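Local coordinates for protein tumour necrosis factor receptor (Ectromelia virus, PDB 3ON9) that probably binds host tumour necrosis factor and chemokines to blunt immune defence, and is represented here by its chemokine-binding SECRET domain, at residues T132-I135 / Y136-D140. Sequence-based numbering, arbitrary orientation.
Sequences TDAI and YSDMD
Ile-135 and Asp-138 are joined by a backbone hydrogen bond that closes a tight turn: Asp-138 N donates to Ile-135 O at 3.0 Å, with an N-H...O angle of 159°. The donor stands above the carbonyl plane, 50° out of it, and so does not lie on a lone pair. Ser-137 N also lies 3.1 Å from Ile-135 O, but its angle is too poor for a bond. One residue further on, Met-139 N donates a longer bond to Tyr-136 O (3.3 Å), so two successive turns overlap.

The side chains of the same two residues meet by van der Waals contact, an aliphatic branch lying against a carboxylate. The first torsion of Ile-135 (chi1 56°) places CG1 between its own backbone N and carbonyl carbon, which carries the branch over the turn toward Asp-138. There the side chains cross at a slant, CG1 lying 3.4 Å from Asp-138 OD2. The outer methyl, CD1, reaches Ser-137 OG at 3.5 Å. From the preceding residue, Ala-134 CB makes a looser contact with Asp-138 CB, 4.3 Å away. The side chain of Tyr-136 touches Ile-135 through its CB alone; with CG anti to the backbone N, its ring lies beside Met-139, whose CE comes 3.7 Å from Tyr-136 CE1.

The flanking residues tie this surface turn to the fold. Met-139 packs on Val-128 and Ala-130, and the buried carboxylate of Asp-140 accepts hydrogen bonds from Leu-106 N, Met-107 N and His-109 NE2. Two consecutive i to i+3 bonds with backbone angles of the type I turn make a short 3-10 segment, set in the loop that connects the neighbouring antiparallel strands 122-130 and 140-145 of the SECRET-domain beta-sandwich.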
loop_
_atom_site.group_PDB
_atom_site.type_symbol
_atom_site.label_atom_id
_atom_site.label_comp_id
_atom_site.label_asym_id
_atom_site.label_seq_id
_atom_site.Cartn_x
_atom_site.Cartn_y
_atom_site.Cartn_z
ATOM N N THR A 132 -5.594 8.924 14.822
ATOM C CA THR A 132 -5.031 10.268 14.861
ATOM C C THR A 132 -5.196 10.949 16.217
ATOM O O THR A 132 -4.530 11.940 16.489
ATOM C CB THR A 132 -5.578 11.176 13.745
ATOM O OG1 THR A 132 -6.976 11.421 13.951
ATOM C CG2 THR A 132 -5.361 10.531 12.373
ATOM N N ASP A 133 -6.064 10.396 17.066
ATOM C CA ASP A 133 -6.215 10.871 18.441
ATOM C C ASP A 133 -5.073 10.407 19.339
ATOM O O ASP A 133 -4.883 10.943 20.438
ATOM C CB ASP A 133 -7.527 10.374 19.054
ATOM C CG ASP A 133 -8.754 11.029 18.449
ATOM O OD1 ASP A 133 -8.631 12.108 17.829
ATOM O OD2 ASP A 133 -9.856 10.459 18.608
ATOM N N ALA A 134 -4.326 9.399 18.890
ATOM C CA ALA A 134 -3.279 8.782 19.707
ATOM C C ALA A 134 -1.879 9.243 19.304
ATOM O O ALA A 134 -1.678 9.752 18.204
ATOM C CB ALA A 134 -3.379 7.265 19.632
ATOM N N ILE A 135 -0.913 9.080 20.207
ATOM C CA ILE A 135 0.464 9.474 19.908
ATOM C C ILE A 135 1.015 8.734 18.690
ATOM O O ILE A 135 0.613 7.606 18.389
ATOM C CB ILE A 135 1.405 9.288 21.124
ATOM C CG1 ILE A 135 1.363 7.845 21.633
ATOM C CG2 ILE A 135 1.012 10.247 22.238
ATOM C CD1 ILE A 135 2.414 7.536 22.705
ATOM N N TYR A 136 1.929 9.388 17.989
ATOM C CA TYR A 136 2.527 8.821 16.788
ATOM C C TYR A 136 3.102 7.415 17.019
ATOM O O TYR A 136 2.968 6.531 16.174
ATOM C CB TYR A 136 3.591 9.776 16.244
ATOM C CG TYR A 136 4.370 9.234 15.075
ATOM C CD1 TYR A 136 3.945 9.456 13.776
ATOM C CD2 TYR A 136 5.540 8.507 15.273
ATOM C CE1 TYR A 136 4.655 8.968 12.702
ATOM C CE2 TYR A 136 6.258 8.006 14.206
ATOM C CZ TYR A 136 5.813 8.246 12.925
ATOM O OH TYR A 136 6.515 7.761 11.855
ATOM N N SER A 137 3.720 7.180 18.169
ATOM C CA SER A 137 4.359 5.885 18.373
ATOM C C SER A 137 3.374 4.736 18.620
ATOM O O SER A 137 3.783 3.577 18.706
ATOM C CB SER A 137 5.434 5.959 19.466
ATOM O OG SER A 137 5.006 6.755 20.547
ATOM N N ASP A 138 2.082 5.050 18.710
ATOM C CA ASP A 138 1.050 4.027 18.898
ATOM C C ASP A 138 0.444 3.498 17.592
ATOM O O ASP A 138 -0.457 2.660 17.626
ATOM C CB ASP A 138 -0.071 4.554 19.796
ATOM C CG ASP A 138 0.298 4.526 21.266
ATOM O OD1 ASP A 138 1.352 3.947 21.599
ATOM O OD2 ASP A 138 -0.474 5.078 22.081
ATOM N N MET A 139 0.917 3.988 16.452
ATOM C CA MET A 139 0.455 3.461 15.164
ATOM C C MET A 139 0.904 2.002 15.003
ATOM O O MET A 139 1.925 1.607 15.557
ATOM C CB MET A 139 1.020 4.287 14.003
ATOM C CG MET A 139 0.686 5.766 14.023
ATOM S SD MET A 139 1.104 6.581 12.468
ATOM C CE MET A 139 2.734 5.911 12.148
ATOM N N ASP A 140 0.150 1.209 14.239
ATOM C CA ASP A 140 0.599 -0.129 13.844
ATOM C C ASP A 140 1.214 -0.006 12.452
ATOM O O ASP A 140 0.568 0.482 11.518
ATOM C CB ASP A 140 -0.575 -1.116 13.776
ATOM C CG ASP A 140 -1.008 -1.620 15.126
ATOM O OD1 ASP A 140 -0.218 -1.544 16.095
ATOM O OD2 ASP A 140 -2.156 -2.109 15.221
#